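Local coordinates for protein alpha-rhamnosidase (Dictyoglomus thermophilum, PDB 6I60) that probably hydrolyses terminal non-reducing alpha-L-rhamnose residues in alpha-L-rhamnosides, as a multidomain glycoside hydrolase, at residues Ser26-Leu35 / Trp119-Ser130; Leu57-Gln66 / Ser887-Glu895. All coordinates share one frame; numbering follows the deposited sequence.

Contact 1: Ser26-Leu35 / Trp119-Ser130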
loop_
_atom_site.group_PDB
_atom_site.type_symbol
_atom_site.label_atom_id
_atom_site.label_comp_id
_atom_site.label_asym_id
_atom_site.label_seq_id
_atom_site.Cartn_x
_atom_site.Cartn_y
_atom_site.Cartn_z
ATOM N N SER A 26 16.710 36.509 11.548
ATOM C CA SER A 26 15.293 36.805 11.675
ATOM C C SER A 26 14.668 36.094 12.867
ATOM O O SER A 26 15.373 35.590 13.746
ATOM C CB SER A 26 14.566 36.404 10.394
ATOM O OG SER A 26 14.287 35.019 10.442
ATOM N N SER A 27 13.338 36.054 12.901
ATOM C CA SER A 27 12.608 35.228 13.851
ATOM C C SER A 27 12.275 33.859 13.279
ATOM O O SER A 27 11.663 33.043 13.976
ATOM C CB SER A 27 11.322 35.932 14.291
ATOM O OG SER A 27 10.306 34.986 14.572
ATOM N N ASN A 28 12.656 33.593 12.026
ATOM C CA ASN A 28 12.455 32.291 11.390
ATOM C C ASN A 28 13.707 31.452 11.632
ATOM O O ASN A 28 14.573 31.294 10.770
ATOM C CB ASN A 28 12.163 32.466 9.906
ATOM C CG ASN A 28 11.651 31.204 9.259
ATOM O OD1 ASN A 28 11.584 30.151 9.893
ATOM N ND2 ASN A 28 11.285 31.300 7.987
ATOM N N ILE A 29 13.797 30.907 12.849
ATOM C CA ILE A 29 15.023 30.259 13.308
ATOM C C ILE A 29 15.142 28.805 12.875
ATOM O O ILE A 29 16.230 28.223 13.001
ATOM C CB ILE A 29 15.133 30.340 14.844
ATOM C CG1 ILE A 29 14.283 29.248 15.498
ATOM C CG2 ILE A 29 14.707 31.714 15.339
ATOM C CD1 ILE A 29 14.560 29.063 16.970
ATOM N N TYR A 30 14.074 28.198 12.368
ATOM C CA TYR A 30 14.066 26.780 12.030
ATOM C C TYR A 30 14.116 26.607 10.518
ATOM O O TYR A 30 13.260 27.135 9.798
ATOM C CB TYR A 30 12.830 26.090 12.603
ATOM C CG TYR A 30 12.843 25.967 14.107
ATOM C CD1 TYR A 30 13.889 25.329 14.761
ATOM C CD2 TYR A 30 11.812 26.490 14.875
ATOM C CE1 TYR A 30 13.906 25.214 16.136
ATOM C CE2 TYR A 30 11.820 26.380 16.250
ATOM C CZ TYR A 30 12.869 25.741 16.876
ATOM O OH TYR A 30 12.879 25.630 18.247
ATOM N N SER A 31 15.113 25.867 10.044
ATOM C CA SER A 31 15.194 25.487 8.645
ATOM C C SER A 31 14.244 24.327 8.361
ATOM O O SER A 31 13.809 23.629 9.281
ATOM C CB SER A 31 16.628 25.102 8.292
ATOM O OG SER A 31 16.890 23.747 8.617
ATOM N N PRO A 32 13.887 24.111 7.094
ATOM C CA PRO A 32 13.040 22.959 6.760
ATOM C C PRO A 32 13.695 21.651 7.181
ATOM O O PRO A 32 14.916 21.494 7.113
ATOM C CB PRO A 32 12.895 23.054 5.238
ATOM C CG PRO A 32 13.107 24.494 4.933
ATOM C CD PRO A 32 14.119 24.980 5.926
ATOM N N PHE A 33 12.868 20.710 7.629
ATOM C CA PHE A 33 13.336 19.425 8.121
ATOM C C PHE A 33 12.601 18.302 7.402
ATOM O O PHE A 33 11.612 18.525 6.697
ATOM C CB PHE A 33 13.147 19.305 9.642
ATOM C CG PHE A 33 11.710 19.337 10.082
ATOM C CD1 PHE A 33 11.048 20.542 10.244
ATOM C CD2 PHE A 33 11.022 18.160 10.339
ATOM C CE1 PHE A 33 9.725 20.573 10.650
ATOM C CE2 PHE A 33 9.701 18.185 10.744
ATOM C CZ PHE A 33 9.051 19.393 10.899
ATOM N N ASP A 34 13.102 17.083 7.600
ATOM C CA ASP A 34 12.550 15.879 6.979
ATOM C C ASP A 34 12.472 16.039 5.462
ATOM O O ASP A 34 11.421 15.861 4.839
ATOM C CB ASP A 34 11.181 15.532 7.569
ATOM C CG ASP A 34 10.753 14.110 7.252
ATOM O OD1 ASP A 34 11.556 13.362 6.650
ATOM O OD2 ASP A 34 9.609 13.742 7.595
ATOM N N LEU A 35 13.607 16.385 4.867
ATOM C CA LEU A 35 13.680 16.612 3.430
ATOM C C LEU A 35 13.681 15.273 2.704
ATOM O O LEU A 35 14.531 14.414 2.967
ATOM C CB LEU A 35 14.924 17.427 3.084
ATOM C CG LEU A 35 14.766 18.943 3.208
ATOM C CD1 LEU A 35 14.957 19.388 4.650
ATOM C CD2 LEU A 35 15.751 19.646 2.295
ATOM N N TRP A 119 13.114 28.575 3.403
ATOM C CA TRP A 119 11.712 28.941 3.283
ATOM C C TRP A 119 11.487 30.299 3.930
ATOM O O TRP A 119 12.174 30.676 4.881
ATOM C CB TRP A 119 10.793 27.886 3.917
ATOM C CG TRP A 119 10.770 27.912 5.416
ATOM C CD1 TRP A 119 11.795 27.586 6.256
ATOM C CD2 TRP A 119 9.664 28.274 6.253
ATOM N NE1 TRP A 119 11.396 27.727 7.565
ATOM C CE2 TRP A 119 10.093 28.147 7.590
ATOM C CE3 TRP A 119 8.353 28.694 6.003
ATOM C CZ2 TRP A 119 9.258 28.424 8.672
ATOM C CZ3 TRP A 119 7.526 28.969 7.078
ATOM C CH2 TRP A 119 7.982 28.833 8.396
ATOM N N TRP A 120 10.522 31.034 3.390
ATOM C CA TRP A 120 10.129 32.333 3.912
ATOM C C TRP A 120 8.777 32.195 4.595
ATOM O O TRP A 120 7.836 31.644 4.014
ATOM C CB TRP A 120 10.065 33.377 2.795
ATOM C CG TRP A 120 11.409 33.902 2.375
ATOM C CD1 TRP A 120 11.958 35.107 2.705
ATOM C CD2 TRP A 120 12.372 33.238 1.545
ATOM N NE1 TRP A 120 13.201 35.235 2.134
ATOM C CE2 TRP A 120 13.479 34.102 1.416
ATOM C CE3 TRP A 120 12.406 31.998 0.897
ATOM C CZ2 TRP A 120 14.606 33.766 0.667
ATOM C CZ3 TRP A 120 13.527 31.668 0.153
ATOM C CH2 TRP A 120 14.610 32.548 0.046
ATOM N N ASP A 121 8.684 32.690 5.826
ATOM C CA ASP A 121 7.472 32.537 6.617
ATOM C C ASP A 121 6.442 33.584 6.192
ATOM O O ASP A 121 6.568 34.234 5.151
ATOM C CB ASP A 121 7.804 32.616 8.103
ATOM C CG ASP A 121 8.322 33.976 8.515
ATOM O OD1 ASP A 121 8.643 34.789 7.622
ATOM O OD2 ASP A 121 8.409 34.233 9.733
ATOM N N SER A 122 5.406 33.766 7.016
ATOM C CA SER A 122 4.315 34.665 6.662
ATOM C C SER A 122 4.735 36.131 6.653
ATOM O O SER A 122 4.042 36.951 6.044
ATOM C CB SER A 122 3.142 34.470 7.624
ATOM O OG SER A 122 2.333 33.375 7.230
ATOM N N LYS A 123 5.846 36.481 7.302
ATOM C CA LYS A 123 6.334 37.855 7.323
ATOM C C LYS A 123 7.581 38.046 6.485
ATOM O O LYS A 123 8.380 38.944 6.776
ATOM C CB LYS A 123 6.653 38.282 8.737
ATOM C CG LYS A 123 5.515 38.192 9.604
ATOM C CD LYS A 123 5.843 38.966 10.812
ATOM C CE LYS A 123 5.104 38.370 11.948
ATOM N NZ LYS A 123 3.852 39.084 12.030
ATOM N N ASP A 124 7.782 37.198 5.482
ATOM C CA ASP A 124 8.925 37.274 4.579
ATOM C C ASP A 124 10.257 37.184 5.315
ATOM O O ASP A 124 11.283 37.631 4.797
ATOM C CB ASP A 124 8.876 38.550 3.730
ATOM C CG ASP A 124 9.582 38.390 2.400
ATOM O OD1 ASP A 124 9.637 37.251 1.888
ATOM O OD2 ASP A 124 10.087 39.401 1.868
ATOM N N GLN A 125 10.264 36.609 6.515
ATOM C CA GLN A 125 11.500 36.433 7.265
ATOM C C GLN A 125 12.238 35.211 6.733
ATOM O O GLN A 125 11.674 34.113 6.669
ATOM C CB GLN A 125 11.204 36.290 8.756
ATOM C CG GLN A 125 10.303 37.387 9.305
ATOM C CD GLN A 125 10.005 37.216 10.781
ATOM O OE1 GLN A 125 10.066 38.173 11.553
ATOM N NE2 GLN A 125 9.681 35.991 11.181
ATOM N N GLU A 126 13.493 35.408 6.342
ATOM C CA GLU A 126 14.277 34.349 5.725
ATOM C C GLU A 126 14.783 33.371 6.776
ATOM O O GLU A 126 15.213 33.768 7.864
ATOM C CB GLU A 126 15.452 34.950 4.954
ATOM C CG GLU A 126 16.268 33.948 4.161
ATOM C CD GLU A 126 17.577 34.529 3.672
ATOM O OE1 GLU A 126 18.113 34.026 2.664
ATOM O OE2 GLU A 126 18.069 35.493 4.296
ATOM N N SER A 127 14.729 32.082 6.445
ATOM C CA SER A 127 15.165 30.995 7.304
ATOM C C SER A 127 16.538 30.488 6.877
ATOM O O SER A 127 16.916 30.607 5.708
ATOM C CB SER A 127 14.163 29.837 7.258
ATOM O OG SER A 127 14.813 28.585 7.403
ATOM N N PRO A 128 17.311 29.925 7.807
ATOM C CA PRO A 128 18.602 29.334 7.438
ATOM C C PRO A 128 18.422 28.144 6.509
ATOM O O PRO A 128 17.332 27.593 6.345
ATOM C CB PRO A 128 19.204 28.909 8.782
ATOM C CG PRO A 128 18.477 29.715 9.804
ATOM C CD PRO A 128 17.095 29.911 9.264
ATOM N N PHE A 129 19.527 27.750 5.885
ATOM C CA PHE A 129 19.503 26.614 4.977
ATOM C C PHE A 129 19.324 25.316 5.752
ATOM O O PHE A 129 19.772 25.176 6.892
ATOM C CB PHE A 129 20.788 26.560 4.151
ATOM C CG PHE A 129 20.648 27.132 2.769
ATOM C CD1 PHE A 129 19.880 26.490 1.812
ATOM C CD2 PHE A 129 21.287 28.313 2.426
ATOM C CE1 PHE A 129 19.750 27.016 0.540
ATOM C CE2 PHE A 129 21.162 28.842 1.156
ATOM C CZ PHE A 129 20.392 28.193 0.212
ATOM N N SER A 130 18.649 24.361 5.119
ATOM C CA SER A 130 18.461 23.054 5.723
ATOM C C SER A 130 19.772 22.272 5.716
ATOM O O SER A 130 20.757 22.652 5.077
ATOM C CB SER A 130 17.383 22.273 4.977
ATOM O OG SER A 130 17.888 21.779 3.749
#
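N28 stands its carboxamide almost upright against the W119 indole, the two planes 86° apart, with ND2 over one face, 3.4 Å above the ring plane and displaced toward the rim. With CG anti to the backbone N (chi1 -167°), the amide reaches in far enough for ND2 to donate to Q125 O at 3.1 Å, almost straight and in the amide's own plane. The edge of the same indole is used as well: W119 NE1 gives a 3.0 Å hydrogen bond to Y30 O, lying in the ring plane and close to the C=O axis. P32 adds an apolar contact, its CD 3.5 Å from W119 CD1, so the buried tryptophan meets the 26-35 segment through both polar and apolar contacts.

A second layer positions these groups. S26 OG donates to E126 O at 3.0 Å from above the carbonyl plane and accepts from N28 N at 2.7 Å, an ST turn that fixes the chain just before the asparagine. On the partner segment, the D121 carboxylate receives both Q125 N and Q125 NE2, tying the first residue of the type I turn D121-D124 to the residue just after it. Farther along, L35 CD2 packs on S130 OG, which bonds back to V117 N. The N-terminal loop thus runs along the end of strand 112-120 and the chain beyond it, then enters strand 35-37 beside strand 52-56 of the immunoglobulin-like domain.

Contact 2: Leu57-Gln66 / Ser887-Glu895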
loop_
_atom_site.group_PDB
_atom_site.type_symbol
_atom_site.label_atom_id
_atom_site.label_comp_id
_atom_site.label_asym_id
_atom_site.label_seq_id
_atom_site.Cartn_x
_atom_site.Cartn_y
_atom_site.Cartn_z
ATOM N N LEU A 57 7.892 21.908 7.787
ATOM C CA LEU A 57 8.210 23.207 8.362
ATOM C C LEU A 57 7.847 23.248 9.838
ATOM O O LEU A 57 6.956 22.531 10.300
ATOM C CB LEU A 57 7.482 24.335 7.622
ATOM C CG LEU A 57 7.754 24.405 6.121
ATOM C CD1 LEU A 57 6.824 25.399 5.453
ATOM C CD2 LEU A 57 9.209 24.762 5.868
ATOM N N ARG A 58 8.550 24.112 10.570
ATOM C CA ARG A 58 8.328 24.310 11.996
ATOM C C ARG A 58 8.689 25.748 12.338
ATOM O O ARG A 58 9.733 26.244 11.905
ATOM C CB ARG A 58 9.165 23.331 12.829
ATOM C CG ARG A 58 9.262 23.688 14.306
ATOM C CD ARG A 58 8.853 22.516 15.186
ATOM N NE ARG A 58 9.400 22.623 16.537
ATOM C CZ ARG A 58 9.436 21.621 17.410
ATOM N NH1 ARG A 58 8.956 20.429 17.078
ATOM N NH2 ARG A 58 9.953 21.809 18.617
ATOM N N HIS A 59 7.832 26.411 13.107
ATOM C CA HIS A 59 8.039 27.803 13.468
ATOM C C HIS A 59 7.776 27.995 14.954
ATOM O O HIS A 59 7.070 27.209 15.589
ATOM C CB HIS A 59 7.136 28.735 12.649
ATOM C CG HIS A 59 7.668 30.127 12.511
ATOM N ND1 HIS A 59 7.412 31.115 13.436
ATOM C CD2 HIS A 59 8.438 30.696 11.555
ATOM C CE1 HIS A 59 8.004 32.234 13.057
ATOM N NE2 HIS A 59 8.633 32.007 11.918
ATOM N N LEU A 60 8.359 29.064 15.503
ATOM C CA LEU A 60 8.135 29.386 16.909
ATOM C C LEU A 60 6.736 29.944 17.134
ATOM O O LEU A 60 6.104 29.657 18.157
ATOM C CB LEU A 60 9.184 30.385 17.396
ATOM C CG LEU A 60 10.630 29.902 17.483
ATOM C CD1 LEU A 60 11.571 31.083 17.683
ATOM C CD2 LEU A 60 10.787 28.884 18.602
ATOM N N GLU A 61 6.238 30.742 16.193
ATOM C CA GLU A 61 4.961 31.417 16.345
ATOM C C GLU A 61 3.825 30.587 15.755
ATOM O O GLU A 61 4.036 29.629 15.008
ATOM C CB GLU A 61 5.000 32.793 15.680
ATOM C CG GLU A 61 6.301 33.548 15.876
ATOM C CD GLU A 61 6.403 34.760 14.974
ATOM O OE1 GLU A 61 5.394 35.098 14.319
ATOM O OE2 GLU A 61 7.491 35.374 14.919
ATOM N N LYS A 62 2.603 30.974 16.105
ATOM C CA LYS A 62 1.400 30.375 15.552
ATOM C C LYS A 62 0.966 31.130 14.297
ATOM O O LYS A 62 1.480 32.204 13.977
ATOM C CB LYS A 62 0.278 30.373 16.589
ATOM C CG LYS A 62 0.499 29.419 17.750
ATOM C CD LYS A 62 -0.741 29.331 18.631
ATOM C CE LYS A 62 -0.544 28.348 19.775
ATOM N NZ LYS A 62 -1.534 28.574 20.864
ATOM N N ASN A 63 0.002 30.545 13.579
ATOM C CA ASN A 63 -0.568 31.145 12.369
ATOM C C ASN A 63 0.511 31.463 11.337
ATOM O O ASN A 63 0.495 32.516 10.697
ATOM C CB ASN A 63 -1.379 32.399 12.701
ATOM C CG ASN A 63 -2.451 32.139 13.732
ATOM O OD1 ASN A 63 -3.389 31.382 13.489
ATOM N ND2 ASN A 63 -2.317 32.766 14.895
ATOM N N GLU A 64 1.457 30.548 11.171
ATOM C CA GLU A 64 2.541 30.723 10.220
ATOM C C GLU A 64 2.306 29.852 8.994
ATOM O O GLU A 64 1.706 28.776 9.079
ATOM C CB GLU A 64 3.892 30.391 10.859
ATOM C CG GLU A 64 4.513 31.546 11.626
ATOM C CD GLU A 64 4.909 32.701 10.726
ATOM O OE1 GLU A 64 4.976 32.504 9.494
ATOM O OE2 GLU A 64 5.160 33.807 11.251
ATOM N N LYS A 65 2.776 30.338 7.847
ATOM C CA LYS A 65 2.582 29.654 6.577
ATOM C C LYS A 65 3.693 30.071 5.624
ATOM O O LYS A 65 4.103 31.235 5.614
ATOM C CB LYS A 65 1.196 29.968 5.991
ATOM C CG LYS A 65 1.181 30.326 4.515
ATOM C CD LYS A 65 -0.242 30.362 3.974
ATOM C CE LYS A 65 -0.367 31.317 2.797
ATOM N NZ LYS A 65 -1.741 31.310 2.218
ATOM N N GLN A 66 4.188 29.115 4.840
ATOM C CA GLN A 66 5.275 29.394 3.910
ATOM C C GLN A 66 4.798 30.304 2.785
ATOM O O GLN A 66 3.746 30.067 2.183
ATOM C CB GLN A 66 5.829 28.094 3.330
ATOM C CG GLN A 66 6.807 28.296 2.178
ATOM C CD GLN A 66 7.219 26.991 1.521
ATOM O OE1 GLN A 66 7.862 26.148 2.143
ATOM N NE2 GLN A 66 6.851 26.822 0.257
ATOM N N SER A 887 -4.092 20.042 16.796
ATOM C CA SER A 887 -2.737 20.453 16.451
ATOM C C SER A 887 -2.663 20.651 14.946
ATOM O O SER A 887 -2.976 19.734 14.181
ATOM C CB SER A 887 -1.710 19.416 16.914
ATOM O OG SER A 887 -1.428 19.572 18.294
ATOM N N VAL A 888 -2.259 21.846 14.526
ATOM C CA VAL A 888 -2.147 22.201 13.119
ATOM C C VAL A 888 -0.677 22.513 12.834
ATOM O O VAL A 888 -0.097 23.349 13.525
ATOM C CB VAL A 888 -3.028 23.402 12.738
ATOM C CG1 VAL A 888 -3.054 23.590 11.227
ATOM C CG2 VAL A 888 -4.435 23.221 13.290
ATOM N N PRO A 889 -0.057 21.881 11.844
ATOM C CA PRO A 889 1.336 22.198 11.518
ATOM C C PRO A 889 1.429 23.501 10.734
ATOM O O PRO A 889 0.432 24.080 10.302
ATOM C CB PRO A 889 1.773 21.001 10.671
ATOM C CG PRO A 889 0.518 20.565 9.988
ATOM C CD PRO A 889 -0.629 20.874 10.929
ATOM N N VAL A 890 2.669 23.958 10.556
ATOM C CA VAL A 890 2.913 25.199 9.830
ATOM C C VAL A 890 2.596 25.002 8.343
ATOM O O VAL A 890 2.760 23.906 7.789
ATOM C CB VAL A 890 4.364 25.670 10.038
ATOM C CG1 VAL A 890 4.519 27.128 9.664
ATOM C CG2 VAL A 890 4.796 25.468 11.488
ATOM N N ASN A 891 2.135 26.081 7.698
ATOM C CA ASN A 891 1.655 26.069 6.308
ATOM C C ASN A 891 0.345 25.292 6.181
ATOM O O ASN A 891 0.102 24.611 5.185
ATOM C CB ASN A 891 2.704 25.518 5.335
ATOM C CG ASN A 891 2.564 26.095 3.944
ATOM O OD1 ASN A 891 2.581 27.314 3.765
ATOM N ND2 ASN A 891 2.423 25.227 2.950
ATOM N N SER A 892 -0.514 25.409 7.190
ATOM C CA SER A 892 -1.824 24.775 7.167
ATOM C C SER A 892 -2.765 25.570 8.060
ATOM O O SER A 892 -2.333 26.271 8.979
ATOM C CB SER A 892 -1.754 23.315 7.623
ATOM O OG SER A 892 -3.035 22.841 7.992
ATOM N N GLU A 893 -4.059 25.459 7.776
ATOM C CA GLU A 893 -5.084 26.142 8.548
ATOM C C GLU A 893 -6.113 25.134 9.038
ATOM O O GLU A 893 -6.367 24.113 8.393
ATOM C CB GLU A 893 -5.771 27.248 7.728
ATOM C CG GLU A 893 -6.705 26.743 6.641
ATOM C CD GLU A 893 -7.173 27.852 5.716
ATOM O OE1 GLU A 893 -6.548 28.045 4.650
ATOM O OE2 GLU A 893 -8.166 28.532 6.055
ATOM N N GLY A 894 -6.700 25.430 10.194
ATOM C CA GLY A 894 -7.658 24.549 10.832
ATOM C C GLY A 894 -9.045 25.159 10.850
ATOM O O GLY A 894 -9.202 26.374 10.987
ATOM N N GLU A 895 -10.056 24.305 10.711
ATOM C CA GLU A 895 -11.462 24.708 10.748
ATOM C C GLU A 895 -12.159 23.812 11.770
ATOM O O GLU A 895 -12.592 22.704 11.445
ATOM C CB GLU A 895 -12.098 24.604 9.365
ATOM C CG GLU A 895 -13.542 25.076 9.306
ATOM C CD GLU A 895 -14.072 25.157 7.886
ATOM O OE1 GLU A 895 -13.519 25.942 7.087
ATOM O OE2 GLU A 895 -15.042 24.434 7.571
#
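Two hydrogen bonds, both made by N891, join the loop 57-66 to the turn between strands 882-888 and 893-899. Its backbone N donates to E64 O at 3.1 Å and nearly linearly, 169° at the hydrogen, while its side chain answers in the other sense: OD1 accepts from Q66 N at 2.6 Å, a more bent bond whose donor is tilted from the carbonyl plane. CG stands anti to the backbone N (chi1 -152°), which swings the carboxamide across to the K65-Q66 backbone. The asparagine therefore spans K65, offering a donor to the residue before it and an acceptor to the residue after. K65 CG lies 3.4 Å from N891 OD1, the lysine's aliphatic chain crossing the asparagine. ND2, at the other corner of the amide, is taken up by S96 O, and this third bond helps settle which way round the amide lies. With an alanine here, Q66 N and S96 O would probably lose the amide that pairs with them, and a gap would be likely to open beside the K65 side chain.

The apolar part belongs to V890, whose two methyls diverge into the loop. CG1 lies against E64 CB at 3.5 Å, and CG2 sits by the backbone of R58 and H59, 3.6 Å from H59 N. L57 adds its CB to V890 CB at 4.2 Å, and its CD1 touches N891 CB.

Within the loop, H59 ND1 accepts from E61 N in the ring plane, and E64 CG rests over one imidazole face.

W119 of strand 112-120 backs L57, Q66 and V890 from the immunoglobulin-like side; on the C-terminal side, V888 and S892 pack on strand 846-849, so the contact joins the N-terminal domain to the C-terminal beta domain.

How the contacts relate
The two contacts are neighbours, their centres about 12 Å apart. Contact 1 lies within the immunoglobulin-like region; contact 2 carries that region onto the C-terminal domain, joining parts more than 800 residues apart in sequence. Their segments alternate along the chain, and the loop 57-66 touches segments of contact 1 as well as the turn 887-895. Probable hydrogen bonds join the contacts directly: S122 N to E64 OE1 at 2.8 Å and S27 OG with E61 OE2 at 2.9 Å. W119, a residue of contact 1, also borders contact 2. Neither contact includes Y656, E659 or L660, which line a 2-(2-ethoxyethoxy)ethanol pocket.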